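PDB 2YGT: delta toxin from Clostridium perfringens, which acts as a beta-pore-forming haemolysin, probably released as a soluble monomer that assembles on target-cell membranes into a transmembrane beta-barrel. Local coordinates for residues Gly69-Gly74 against Leu248-Asn253; Lys92-Leu97 against Ser172-Phe177; Pro157-Ile162 against Gln216-Ile221; Ile152-Pro157 against Gly223-Asn228; Ile252-Ile257 against Tyr268-Ile273. All coordinates share one frame; numbering follows the deposited sequence.

Contact 1 of 5, residues Gly69-Gly74 against Leu248-Asn253; sequences GFIPSG and LKREIN
Ile71 and Leu248 meet across the interior of a beta-sandwich, a clear case of two sheets joined by a few side chains instead of backbone bonds. The strands 69-72 and 248-253 belong to different sheets, and their axes pass 8.5 Å apart at -27°, the small angle of aligned sandwich sheets. Ile71 keeps CG1 beside its own backbone N, and from there CD1 packs on Leu248 CB at 3.9 Å. The other branch, CG2, lies 4.1 Å from Arg250 CB, the two side chains sliding past each other in opposite directions. Further on, Ile252 CD1 sits against the turn carbonyls, 3.4 Å from Ser73 O; the Ser73 hydroxyl itself bonds to Ile221 O. Arg250 starts extended, brings CD to 3.2 Å from Pro72 O, and then bends at chi3 (66°), which turns NE off the line of the chain. Gly74 CA covers one guanidinium face near its rim. At the guanidinium edge, in its plane, Pro72 O accepts from Arg250 NH1 at 2.7 Å (156° at the hydrogen), the nitrogen standing above the carbonyl plane.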
# COMPACT_ATOMS: atom_id res chain seq x y z
N GLY A 69 -5.88 -0.17 -2.37
CA GLY A 69 -6.34 -1.49 -1.99
C GLY A 69 -6.94 -1.60 -0.60
O GLY A 69 -6.87 -0.67 0.20
N PHE A 70 -7.54 -2.75 -0.34
CA PHE A 70 -7.99 -3.08 1.00
C PHE A 70 -7.64 -4.53 1.30
O PHE A 70 -8.09 -5.44 0.60
CB PHE A 70 -9.49 -2.87 1.17
CG PHE A 70 -10.00 -3.23 2.55
CD1 PHE A 70 -9.71 -2.43 3.64
CD2 PHE A 70 -10.75 -4.38 2.74
CE1 PHE A 70 -10.17 -2.77 4.91
CE2 PHE A 70 -11.21 -4.72 4.01
CZ PHE A 70 -10.92 -3.91 5.09
N ILE A 71 -6.82 -4.74 2.32
CA ILE A 71 -6.51 -6.07 2.79
C ILE A 71 -7.09 -6.25 4.18
O ILE A 71 -6.65 -5.60 5.13
CB ILE A 71 -4.98 -6.31 2.84
CG1 ILE A 71 -4.32 -5.87 1.54
CG2 ILE A 71 -4.69 -7.78 3.14
CD1 ILE A 71 -2.83 -6.09 1.50
N PRO A 72 -8.09 -7.13 4.31
CA PRO A 72 -8.72 -7.40 5.61
C PRO A 72 -7.67 -7.79 6.64
O PRO A 72 -6.71 -8.48 6.30
CB PRO A 72 -9.65 -8.57 5.31
CG PRO A 72 -9.93 -8.48 3.84
CD PRO A 72 -8.66 -7.96 3.23
N SER A 73 -7.86 -7.36 7.88
CA SER A 73 -6.91 -7.66 8.95
C SER A 73 -6.84 -9.15 9.24
O SER A 73 -5.80 -9.67 9.65
CB SER A 73 -7.27 -6.90 10.23
OG SER A 73 -8.49 -7.36 10.77
N GLY A 74 -7.96 -9.84 9.04
CA GLY A 74 -8.04 -11.26 9.32
C GLY A 74 -7.93 -11.56 10.80
O GLY A 74 -7.58 -12.68 11.18
N LEU A 248 -0.76 -8.91 -3.24
CA LEU A 248 -1.12 -8.53 -1.88
C LEU A 248 -0.75 -9.68 -0.96
O LEU A 248 -1.10 -10.83 -1.22
CB LEU A 248 -2.61 -8.24 -1.78
CG LEU A 248 -3.24 -7.39 -2.88
CD1 LEU A 248 -4.74 -7.27 -2.68
CD2 LEU A 248 -2.59 -6.01 -2.95
N LYS A 249 -0.03 -9.37 0.12
CA LYS A 249 0.37 -10.40 1.07
C LYS A 249 0.09 -9.94 2.49
O LYS A 249 0.31 -8.77 2.83
CB LYS A 249 1.86 -10.72 0.93
CG LYS A 249 2.34 -10.83 -0.50
CD LYS A 249 3.86 -10.93 -0.55
CE LYS A 249 4.38 -10.72 -1.96
NZ LYS A 249 5.86 -10.79 -2.01
N ARG A 250 -0.40 -10.85 3.32
CA ARG A 250 -0.66 -10.57 4.72
C ARG A 250 -0.06 -11.66 5.58
O ARG A 250 -0.28 -12.85 5.34
CB ARG A 250 -2.17 -10.46 4.97
CG ARG A 250 -2.55 -10.15 6.41
CD ARG A 250 -4.05 -10.29 6.62
NE ARG A 250 -4.48 -11.68 6.45
CZ ARG A 250 -5.71 -12.04 6.10
NH1 ARG A 250 -6.63 -11.12 5.86
NH2 ARG A 250 -6.01 -13.33 5.97
N GLU A 251 0.73 -11.27 6.58
CA GLU A 251 1.23 -12.23 7.56
C GLU A 251 0.43 -12.12 8.85
O GLU A 251 0.26 -11.03 9.39
CB GLU A 251 2.71 -12.02 7.84
CG GLU A 251 3.27 -13.05 8.82
CD GLU A 251 4.74 -12.84 9.13
OE1 GLU A 251 5.41 -12.09 8.39
OE2 GLU A 251 5.22 -13.43 10.12
N ILE A 252 -0.07 -13.25 9.32
CA ILE A 252 -0.82 -13.29 10.57
C ILE A 252 0.03 -13.88 11.68
O ILE A 252 0.73 -14.88 11.47
CB ILE A 252 -2.09 -14.16 10.42
CG1 ILE A 252 -3.05 -13.54 9.41
CG2 ILE A 252 -2.78 -14.33 11.77
CD1 ILE A 252 -4.02 -12.56 10.02
N ASN A 253 -0.01 -13.26 12.85
CA ASN A 253 0.63 -13.82 14.04
C ASN A 253 -0.40 -14.13 15.11
O ASN A 253 -1.52 -13.63 15.07
CB ASN A 253 1.70 -12.86 14.58
CG ASN A 253 2.97 -12.89 13.77
OD1 ASN A 253 3.95 -12.23 14.11
ND2 ASN A 253 2.97 -13.66 12.69

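Contact 2 of 5, residues Lys92-Leu97 against Ser172-Phe177; sequences KYMVDL and SWNTEF
The ring of Tyr93 turns an edge to Thr175, whose carbonyl O lies near the ring plane and 4.0 Å from Tyr93 CD2. The indole of Trp173 meets Val95 obliquely, CE3 lying 3.6 Å from Val95 O; outside the pair it stacks on Phe229, while Tyr93 meets Phe225. The backbones between them form hydrogen-bonded pairs, Tyr93 with Thr175 and Val95 with Trp173, each with two bonds. On the other face Met94 and Asn174 lie side by side, pointing the same way. Asn174 OD1 lies 3.0 Å from Met94 CG, and a bend at chi3 (65°) brings Met94 CE to 3.1 Å from the same oxygen. Asp96 OD1 takes a weak bond from Ser172 OG at 2.9 Å, its OD2 being held by Lys249 in a salt bridge. Lys92 NZ stays 4.3 Å from Glu176 OE1, opposite charges beyond salt-bridge range. This is regular antiparallel pairing in a beta-sandwich sheet, with Tyr93, Val95, Trp173 and Thr175 turned toward the interior and strand 224-235.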
# COMPACT_ATOMS: atom_id res chain seq x y z
N LYS A 92 2.15 -7.99 9.50
CA LYS A 92 2.72 -7.42 8.28
C LYS A 92 1.81 -7.50 7.05
O LYS A 92 1.20 -8.53 6.78
CB LYS A 92 4.07 -8.06 7.97
CG LYS A 92 4.92 -7.25 7.01
CD LYS A 92 5.93 -8.10 6.27
CE LYS A 92 6.94 -8.71 7.21
NZ LYS A 92 8.14 -9.20 6.47
N TYR A 93 1.75 -6.39 6.32
CA TYR A 93 1.10 -6.34 5.01
C TYR A 93 2.17 -6.08 3.96
O TYR A 93 3.06 -5.25 4.17
CB TYR A 93 0.09 -5.20 4.95
CG TYR A 93 -1.12 -5.33 5.85
CD1 TYR A 93 -2.23 -6.07 5.45
CD2 TYR A 93 -1.17 -4.69 7.08
CE1 TYR A 93 -3.34 -6.17 6.27
CE2 TYR A 93 -2.27 -4.79 7.90
CZ TYR A 93 -3.36 -5.53 7.48
OH TYR A 93 -4.46 -5.62 8.30
N MET A 94 2.09 -6.76 2.82
CA MET A 94 3.06 -6.56 1.75
C MET A 94 2.37 -6.31 0.42
O MET A 94 1.41 -7.00 0.07
CB MET A 94 4.01 -7.75 1.65
CG MET A 94 4.67 -8.13 2.97
SD MET A 94 5.70 -9.61 2.84
CE MET A 94 6.98 -9.05 1.73
N VAL A 95 2.87 -5.33 -0.33
CA VAL A 95 2.33 -5.01 -1.65
C VAL A 95 3.44 -4.91 -2.70
O VAL A 95 4.40 -4.16 -2.55
CB VAL A 95 1.53 -3.70 -1.64
CG1 VAL A 95 0.96 -3.42 -3.03
CG2 VAL A 95 0.42 -3.76 -0.60
N ASP A 96 3.28 -5.67 -3.78
CA ASP A 96 4.22 -5.64 -4.89
C ASP A 96 3.54 -5.15 -6.16
O ASP A 96 2.42 -5.56 -6.46
CB ASP A 96 4.81 -7.03 -5.15
CG ASP A 96 5.74 -7.49 -4.05
OD1 ASP A 96 6.31 -6.63 -3.34
OD2 ASP A 96 5.91 -8.71 -3.88
N LEU A 97 4.21 -4.27 -6.89
CA LEU A 97 3.81 -3.98 -8.26
C LEU A 97 4.97 -4.38 -9.16
O LEU A 97 6.03 -3.76 -9.16
CB LEU A 97 3.46 -2.50 -8.45
CG LEU A 97 2.89 -2.12 -9.82
CD1 LEU A 97 2.14 -0.80 -9.76
CD2 LEU A 97 3.98 -2.09 -10.90
N SER A 172 8.15 -2.52 -4.26
CA SER A 172 7.60 -3.31 -3.16
C SER A 172 7.54 -2.53 -1.85
O SER A 172 8.47 -1.79 -1.53
CB SER A 172 8.43 -4.57 -2.95
OG SER A 172 8.66 -5.22 -4.18
N TRP A 173 6.46 -2.71 -1.10
CA TRP A 173 6.31 -2.04 0.18
C TRP A 173 5.93 -3.01 1.29
O TRP A 173 5.07 -3.88 1.11
CB TRP A 173 5.26 -0.93 0.09
CG TRP A 173 5.60 0.16 -0.88
CD1 TRP A 173 6.30 1.30 -0.62
CD2 TRP A 173 5.24 0.21 -2.26
NE1 TRP A 173 6.40 2.06 -1.76
CE2 TRP A 173 5.76 1.41 -2.78
CE3 TRP A 173 4.53 -0.65 -3.11
CZ2 TRP A 173 5.59 1.78 -4.12
CZ3 TRP A 173 4.37 -0.28 -4.44
CH2 TRP A 173 4.90 0.92 -4.93
N ASN A 174 6.58 -2.85 2.44
CA ASN A 174 6.20 -3.57 3.65
C ASN A 174 5.60 -2.60 4.65
O ASN A 174 6.24 -1.63 5.06
CB ASN A 174 7.41 -4.26 4.28
CG ASN A 174 7.71 -5.61 3.65
OD1 ASN A 174 6.89 -6.15 2.91
ND2 ASN A 174 8.88 -6.16 3.96
N THR A 175 4.35 -2.86 5.03
CA THR A 175 3.72 -2.12 6.11
C THR A 175 3.60 -3.04 7.32
O THR A 175 2.71 -3.90 7.39
CB THR A 175 2.35 -1.57 5.69
OG1 THR A 175 2.52 -0.73 4.55
CG2 THR A 175 1.73 -0.77 6.82
N GLU A 176 4.50 -2.85 8.27
CA GLU A 176 4.64 -3.75 9.41
C GLU A 176 4.39 -3.03 10.73
O GLU A 176 4.72 -1.85 10.89
CB GLU A 176 6.03 -4.37 9.41
CG GLU A 176 6.25 -5.45 10.46
CD GLU A 176 7.62 -6.08 10.35
OE1 GLU A 176 8.24 -5.99 9.27
OE2 GLU A 176 8.08 -6.67 11.35
N PHE A 177 3.80 -3.75 11.68
CA PHE A 177 3.51 -3.18 13.00
C PHE A 177 4.79 -2.66 13.64
O PHE A 177 5.85 -3.29 13.56
CB PHE A 177 2.83 -4.20 13.91
CG PHE A 177 2.37 -3.62 15.22
CD1 PHE A 177 3.21 -3.59 16.32
CD2 PHE A 177 1.09 -3.09 15.35
CE1 PHE A 177 2.80 -3.04 17.52
CE2 PHE A 177 0.67 -2.55 16.55
CZ PHE A 177 1.53 -2.52 17.64
O HOH W 1 2.57 -2.68 2.08

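Contact 3 of 5, residues Pro157-Ile162 against Gln216-Ile221; sequences PDYNTI and QLSSLI
Leu220 lays its CD2 methyl over one face of the Tyr159 ring, a CH-pi contact 3.5 Å from the ring centroid and only 18° off the normal. The same leucine puts CB 3.5 Å from Tyr159 CE1, and Ile221 comes in at the ring edge with CG1 3.2 Å from Tyr159 OH. That hydroxyl is bound to Pro90 O of strand 84-99, in the same sheet, which fixes the far end of the ring. Next to this close packing Ser218 acts as the N-cap of the short helix 219-222. Its OG, anti to the backbone N (chi1 169°), accepts from Leu220 N at 3.0 Å and donates to Pro157 O at 2.7 Å, tying the turn before strand 159-166 to the helix start. Pro157 CG lies 3.3 Å from Ser218 OG. The partly exposed Asp158 side is looser. Asp158 OD2 stays 3.9 Å from Ser218 N, and a water spans them, donating to the carboxylate and accepting from the amide at 2.7 Å.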
# COMPACT_ATOMS: atom_id res chain seq x y z
N PRO A 157 -1.80 3.86 11.40
CA PRO A 157 -1.57 4.00 12.84
C PRO A 157 -0.83 2.80 13.42
O PRO A 157 -1.26 1.66 13.23
CB PRO A 157 -3.00 4.08 13.41
CG PRO A 157 -3.89 3.60 12.29
CD PRO A 157 -3.21 4.10 11.06
N ASP A 158 0.27 3.06 14.12
CA ASP A 158 1.05 2.03 14.80
C ASP A 158 1.88 1.16 13.85
O ASP A 158 2.56 0.23 14.30
CB ASP A 158 0.15 1.15 15.67
CG ASP A 158 -0.54 1.94 16.77
OD1 ASP A 158 -0.13 3.09 17.01
OD2 ASP A 158 -1.48 1.40 17.39
N TYR A 159 1.82 1.45 12.56
CA TYR A 159 2.59 0.72 11.56
C TYR A 159 3.58 1.64 10.86
O TYR A 159 3.43 2.86 10.85
CB TYR A 159 1.66 0.10 10.51
CG TYR A 159 0.89 -1.11 10.98
CD1 TYR A 159 -0.12 -0.99 11.94
CD2 TYR A 159 1.14 -2.37 10.45
CE1 TYR A 159 -0.83 -2.09 12.37
CE2 TYR A 159 0.42 -3.48 10.87
CZ TYR A 159 -0.56 -3.34 11.83
OH TYR A 159 -1.27 -4.44 12.24
N ASN A 160 4.61 1.03 10.26
CA ASN A 160 5.54 1.76 9.40
C ASN A 160 5.55 1.15 8.01
O ASN A 160 5.28 -0.04 7.83
CB ASN A 160 6.95 1.74 9.99
CG ASN A 160 7.09 2.63 11.22
OD1 ASN A 160 8.19 2.82 11.73
ND2 ASN A 160 5.97 3.16 11.69
N THR A 161 5.87 1.97 7.01
CA THR A 161 5.98 1.49 5.64
C THR A 161 7.42 1.63 5.14
O THR A 161 8.03 2.70 5.25
CB THR A 161 5.03 2.24 4.68
OG1 THR A 161 3.67 2.01 5.07
CG2 THR A 161 5.23 1.77 3.25
N ILE A 162 7.96 0.55 4.60
CA ILE A 162 9.28 0.59 4.00
C ILE A 162 9.23 0.05 2.58
O ILE A 162 8.59 -0.97 2.31
CB ILE A 162 10.29 -0.23 4.81
CG1 ILE A 162 11.62 -0.32 4.06
CG2 ILE A 162 9.75 -1.62 5.09
CD1 ILE A 162 12.75 -0.87 4.90
N GLN A 216 -8.73 1.20 20.99
CA GLN A 216 -7.32 1.48 21.28
C GLN A 216 -6.37 0.66 20.41
O GLN A 216 -5.18 0.57 20.70
CB GLN A 216 -7.01 1.25 22.76
CG GLN A 216 -8.00 1.90 23.71
CD GLN A 216 -7.45 2.07 25.11
OE1 GLN A 216 -7.91 1.42 26.05
NE2 GLN A 216 -6.46 2.94 25.26
N LEU A 217 -6.90 0.06 19.35
CA LEU A 217 -6.08 -0.68 18.40
C LEU A 217 -6.06 0.04 17.06
O LEU A 217 -7.03 0.70 16.69
CB LEU A 217 -6.62 -2.10 18.21
CG LEU A 217 -6.34 -3.15 19.29
CD1 LEU A 217 -7.29 -4.33 19.14
CD2 LEU A 217 -4.89 -3.62 19.22
N SER A 218 -4.95 -0.08 16.34
CA SER A 218 -4.89 0.44 14.98
C SER A 218 -6.05 -0.10 14.16
O SER A 218 -6.49 -1.23 14.37
CB SER A 218 -3.57 0.05 14.32
OG SER A 218 -3.59 0.34 12.94
N SER A 219 -6.54 0.70 13.22
CA SER A 219 -7.59 0.23 12.32
C SER A 219 -7.06 -0.85 11.38
O SER A 219 -7.83 -1.61 10.78
CB SER A 219 -8.17 1.40 11.52
OG SER A 219 -7.15 2.15 10.89
N LEU A 220 -5.74 -0.93 11.26
CA LEU A 220 -5.10 -1.99 10.48
C LEU A 220 -5.30 -3.35 11.13
O LEU A 220 -5.19 -4.39 10.47
CB LEU A 220 -3.61 -1.70 10.28
CG LEU A 220 -3.25 -0.85 9.06
CD1 LEU A 220 -3.97 0.50 9.08
CD2 LEU A 220 -1.75 -0.66 8.96
N ILE A 221 -5.59 -3.35 12.43
CA ILE A 221 -5.81 -4.60 13.16
C ILE A 221 -7.29 -4.94 13.28
O ILE A 221 -7.68 -6.10 13.16
CB ILE A 221 -5.17 -4.56 14.56
CG1 ILE A 221 -3.64 -4.61 14.45
CG2 ILE A 221 -5.67 -5.70 15.42
CD1 ILE A 221 -2.92 -4.47 15.78
O HOH W 2 -2.74 -1.04 17.60

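Contact 4 of 5, residues Ile152-Pro157 against Gly223-Asn228; sequences ISYVQP and GGFSPN
Tyr154 and Asn228 bring the last strand of a three-stranded sheet, probably the folded prestem of this leukocidin-type toxin, against the beta-sandwich. The touching backbones run 161° apart, yet no backbone amide of one bonds directly to a carbonyl of the other; the polar links are one side-chain bond and three waters. Asn228, with CG anti to its backbone N (chi1 -170°), stretches across and accepts from Ser153 N at OD1, 3.1 Å and nearly straight at 171°. Its ND2 is used within the sandwich, by Leu67 O and Ser66 OG, so a single amide grips both sheets. Ile152 CD1 lies beside this amide, 3.5 Å from Asn228 CG. The water links centre on Ser226: its O receives one water shared with Ser153 O and another shared with Val155 N, and its N gives to a third, which donates to Val155 O. Tyr154 has CG between the backbone N and the carbonyl carbon. One side of the ring approaches Phe225, Tyr154 CD2 being 3.7 Å from Phe225 CE1 near the phenylalanine plane; Tyr154 CD1 lies 3.4 Å from Asn228 O. The Tyr154 hydroxyl bonds to Thr161, and Phe229 meets the ring edge-to-face. A small side-chain interface bridged by water is consistent with a prestem docked on the sandwich of a soluble monomer, as in related haemolysins, before release into a pore.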
# COMPACT_ATOMS: atom_id res chain seq x y z
N ILE A 152 -1.10 10.94 -3.45
CA ILE A 152 -1.24 9.62 -2.85
C ILE A 152 -1.41 9.78 -1.34
O ILE A 152 -0.70 10.57 -0.72
CB ILE A 152 -0.01 8.74 -3.15
CG1 ILE A 152 -0.04 8.27 -4.61
CG2 ILE A 152 0.05 7.55 -2.23
CD1 ILE A 152 -1.32 7.57 -4.99
N SER A 153 -2.34 9.03 -0.76
CA SER A 153 -2.65 9.21 0.66
C SER A 153 -3.26 7.98 1.32
O SER A 153 -4.17 7.35 0.78
CB SER A 153 -3.59 10.41 0.83
OG SER A 153 -3.84 10.68 2.19
N TYR A 154 -2.76 7.64 2.51
CA TYR A 154 -3.33 6.56 3.31
C TYR A 154 -2.91 6.70 4.77
O TYR A 154 -2.05 7.53 5.09
CB TYR A 154 -2.94 5.19 2.76
CG TYR A 154 -1.47 4.84 2.92
CD1 TYR A 154 -0.54 5.20 1.96
CD2 TYR A 154 -1.03 4.14 4.04
CE1 TYR A 154 0.80 4.88 2.11
CE2 TYR A 154 0.31 3.82 4.20
CZ TYR A 154 1.22 4.19 3.23
OH TYR A 154 2.55 3.87 3.39
N VAL A 155 -3.51 5.90 5.64
CA VAL A 155 -3.18 5.93 7.06
C VAL A 155 -2.61 4.59 7.53
O VAL A 155 -2.94 3.53 6.99
CB VAL A 155 -4.42 6.29 7.92
CG1 VAL A 155 -4.94 7.65 7.53
CG2 VAL A 155 -5.51 5.23 7.76
N GLN A 156 -1.76 4.65 8.55
CA GLN A 156 -1.10 3.46 9.07
C GLN A 156 -0.78 3.57 10.56
O GLN A 156 0.37 3.38 10.96
CB GLN A 156 0.18 3.20 8.29
CG GLN A 156 1.11 4.40 8.25
CD GLN A 156 2.50 4.05 7.79
OE1 GLN A 156 2.72 2.96 7.25
NE2 GLN A 156 3.45 4.96 7.99
N PRO A 157 -1.80 3.86 11.40
CA PRO A 157 -1.57 4.00 12.84
C PRO A 157 -0.83 2.80 13.42
O PRO A 157 -1.26 1.66 13.23
CB PRO A 157 -3.00 4.08 13.41
CG PRO A 157 -3.89 3.60 12.29
CD PRO A 157 -3.21 4.10 11.06
N GLY A 223 -9.84 -3.60 11.34
CA GLY A 223 -10.49 -3.64 10.04
C GLY A 223 -9.62 -4.21 8.94
O GLY A 223 -9.94 -5.25 8.36
N GLY A 224 -8.52 -3.53 8.66
CA GLY A 224 -7.61 -3.94 7.60
C GLY A 224 -6.78 -2.78 7.09
O GLY A 224 -6.94 -1.64 7.53
N PHE A 225 -5.89 -3.07 6.15
CA PHE A 225 -5.00 -2.06 5.59
C PHE A 225 -5.56 -1.50 4.28
O PHE A 225 -5.95 -2.26 3.39
CB PHE A 225 -3.60 -2.64 5.39
CG PHE A 225 -2.58 -1.64 4.91
CD1 PHE A 225 -2.59 -0.34 5.38
CD2 PHE A 225 -1.60 -2.01 4.00
CE1 PHE A 225 -1.66 0.58 4.94
CE2 PHE A 225 -0.67 -1.10 3.56
CZ PHE A 225 -0.69 0.20 4.03
N SER A 226 -5.60 -0.18 4.18
CA SER A 226 -6.03 0.49 2.95
C SER A 226 -4.89 1.26 2.30
O SER A 226 -4.86 2.49 2.32
CB SER A 226 -7.20 1.44 3.23
OG SER A 226 -8.43 0.74 3.26
N PRO A 227 -3.94 0.53 1.70
CA PRO A 227 -2.77 1.19 1.12
C PRO A 227 -3.10 2.04 -0.10
O PRO A 227 -4.07 1.78 -0.82
CB PRO A 227 -1.88 0.02 0.70
CG PRO A 227 -2.82 -1.12 0.48
CD PRO A 227 -3.99 -0.91 1.40
N ASN A 228 -2.28 3.06 -0.32
CA ASN A 228 -2.31 3.83 -1.56
C ASN A 228 -0.87 4.08 -1.97
O ASN A 228 -0.19 4.90 -1.37
CB ASN A 228 -3.06 5.15 -1.36
CG ASN A 228 -3.34 5.87 -2.68
OD1 ASN A 228 -3.72 7.04 -2.68
ND2 ASN A 228 -3.15 5.18 -3.80
O HOH W 3 -6.03 4.95 1.20
O HOH W 4 -5.29 1.97 6.13
O HOH W 5 -5.83 4.37 4.40

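Contact 5 of 5, residues Ile252-Ile257 against Tyr268-Ile273; sequences INSYHI and YPDSKI
Ile252 faces both Asp270 and Ser271, a classic beta bulge in the long hairpin of strands 241-259 and 263-282, whose segments here run at 145° to each other. Four backbone bonds join the two segments, one pair within the bulge itself and one beside it. Ser254 and Tyr268 exchange N-to-O bonds of 2.8 Å in both directions; at the bulge Ile252 N gives to Ser271 O, also at 2.8 Å, while Ser271 N returns to Ile252 O at a longer 3.2 Å. That carbonyl oxygen is gripped twice, since Asn253 ND2 reaches it from the opposite face of its plane. Polar side chains gather beside the bulge. A water joins Ser254 OG to Asp270 OD1, accepting from the hydroxyl and donating to the carboxylate and to Pro269 O. The other carboxylate oxygen, Asp270 OD2, forms a salt bridge with Arg88 of strand 84-99, on the far side of strand 241-259. The Ile252 methyl CG2 lies 3.8 Å from Asp270 OD2, the two side chains side by side and pointing the same way. The aromatic contact is an edge-to-face, or T-shaped, pair. His256 CG stands anti to its carbonyl carbon (chi1 -70°), and Tyr268 turns its edge to the imidazole face, the ring planes at 74° and the centroids 4.8 Å apart. Ser254 O lies in plane at an edge of each ring, and Tyr268 CD1 comes to 3.3 Å from His256 CD2.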
# COMPACT_ATOMS: atom_id res chain seq x y z
N ILE A 252 -0.07 -13.25 9.32
CA ILE A 252 -0.82 -13.29 10.57
C ILE A 252 0.03 -13.88 11.68
O ILE A 252 0.73 -14.88 11.47
CB ILE A 252 -2.09 -14.16 10.42
CG1 ILE A 252 -3.05 -13.54 9.41
CG2 ILE A 252 -2.78 -14.33 11.77
CD1 ILE A 252 -4.02 -12.56 10.02
N ASN A 253 -0.01 -13.26 12.85
CA ASN A 253 0.63 -13.82 14.04
C ASN A 253 -0.40 -14.13 15.11
O ASN A 253 -1.52 -13.63 15.07
CB ASN A 253 1.70 -12.86 14.58
CG ASN A 253 2.97 -12.89 13.77
OD1 ASN A 253 3.95 -12.23 14.11
ND2 ASN A 253 2.97 -13.66 12.69
N SER A 254 -0.03 -14.98 16.06
CA SER A 254 -0.92 -15.34 17.16
C SER A 254 -0.38 -14.80 18.47
O SER A 254 0.64 -15.27 18.97
CB SER A 254 -1.08 -16.86 17.25
OG SER A 254 -1.72 -17.38 16.09
N TYR A 255 -1.06 -13.79 19.01
CA TYR A 255 -0.71 -13.24 20.31
C TYR A 255 -1.46 -13.99 21.40
O TYR A 255 -2.68 -13.88 21.52
CB TYR A 255 -1.03 -11.74 20.36
CG TYR A 255 -0.73 -11.09 21.69
CD1 TYR A 255 0.57 -10.77 22.05
CD2 TYR A 255 -1.75 -10.80 22.59
CE1 TYR A 255 0.85 -10.18 23.28
CE2 TYR A 255 -1.48 -10.21 23.81
CZ TYR A 255 -0.18 -9.90 24.15
OH TYR A 255 0.08 -9.32 25.36
N HIS A 256 -0.72 -14.77 22.19
CA HIS A 256 -1.30 -15.57 23.25
C HIS A 256 -1.20 -14.87 24.60
O HIS A 256 -0.15 -14.32 24.94
CB HIS A 256 -0.57 -16.92 23.36
CG HIS A 256 -0.82 -17.84 22.21
ND1 HIS A 256 -1.32 -19.11 22.37
CD2 HIS A 256 -0.62 -17.68 20.88
CE1 HIS A 256 -1.43 -19.70 21.19
NE2 HIS A 256 -1.01 -18.85 20.27
N ILE A 257 -2.29 -14.89 25.36
CA ILE A 257 -2.22 -14.58 26.78
C ILE A 257 -2.55 -15.82 27.60
O ILE A 257 -3.52 -16.53 27.30
CB ILE A 257 -3.14 -13.40 27.19
CG1 ILE A 257 -4.59 -13.70 26.80
CG2 ILE A 257 -2.66 -12.10 26.57
CD1 ILE A 257 -5.58 -12.67 27.33
N TYR A 268 3.41 -15.42 18.69
CA TYR A 268 3.95 -16.49 17.86
C TYR A 268 3.67 -16.23 16.39
O TYR A 268 2.71 -15.53 16.06
CB TYR A 268 3.33 -17.84 18.24
CG TYR A 268 3.56 -18.26 19.68
CD1 TYR A 268 2.71 -17.84 20.69
CD2 TYR A 268 4.61 -19.10 20.02
CE1 TYR A 268 2.90 -18.23 21.99
CE2 TYR A 268 4.82 -19.50 21.32
CZ TYR A 268 3.96 -19.05 22.31
OH TYR A 268 4.15 -19.44 23.61
N PRO A 269 4.50 -16.79 15.50
CA PRO A 269 4.19 -16.74 14.07
C PRO A 269 2.95 -17.58 13.81
O PRO A 269 2.53 -18.32 14.69
CB PRO A 269 5.42 -17.41 13.43
CG PRO A 269 6.49 -17.36 14.47
CD PRO A 269 5.78 -17.45 15.78
N ASP A 270 2.37 -17.46 12.62
CA ASP A 270 1.19 -18.26 12.29
C ASP A 270 1.12 -18.62 10.81
O ASP A 270 1.43 -19.75 10.42
CB ASP A 270 -0.09 -17.55 12.73
CG ASP A 270 -1.30 -18.47 12.69
OD1 ASP A 270 -1.25 -19.54 13.32
OD2 ASP A 270 -2.29 -18.12 12.02
N SER A 271 0.72 -17.66 9.98
CA SER A 271 0.45 -17.96 8.58
C SER A 271 0.71 -16.78 7.65
O SER A 271 0.79 -15.63 8.09
CB SER A 271 -1.00 -18.43 8.43
OG SER A 271 -1.89 -17.51 9.04
N LYS A 272 0.83 -17.08 6.36
CA LYS A 272 1.04 -16.07 5.33
C LYS A 272 0.08 -16.31 4.17
O LYS A 272 -0.05 -17.44 3.68
CB LYS A 272 2.48 -16.11 4.81
CG LYS A 272 3.52 -15.62 5.80
N ILE A 273 -0.59 -15.26 3.72
CA ILE A 273 -1.41 -15.35 2.52
C ILE A 273 -0.93 -14.37 1.46
O ILE A 273 -0.73 -13.19 1.74
CB ILE A 273 -2.90 -15.13 2.81
CG1 ILE A 273 -3.49 -16.33 3.55
CG2 ILE A 273 -3.67 -14.90 1.52
CD1 ILE A 273 -4.99 -16.29 3.65
O HOH W 6 -0.16 -19.52 15.60

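In the fold
Taken together, the five contacts show how sandwich sheets, a short helix and a probable prestem are joined. Contacts 1 and 2, with centres about 9 Å apart, meet on neighbouring strands, where Lys249 O and Met94 N lie 2.7 Å apart. Contact 5 continues strand 241-259 outward from contact 1 and shares Ile252 and Asn253 with it. Contacts 3 and 4 share Pro157, and Thr161 OG1 of contact 3 is hydrogen-bonded to both Tyr154 OH and Gln156 OE1 of contact 4. Contact 5 is the remote one, its centre about 21 Å from that of contact 4. The Trp173 side chain of contact 2 is about 8 Å from a bound zinc ion, and that of Ile152 in contact 4 about 13 Å from one.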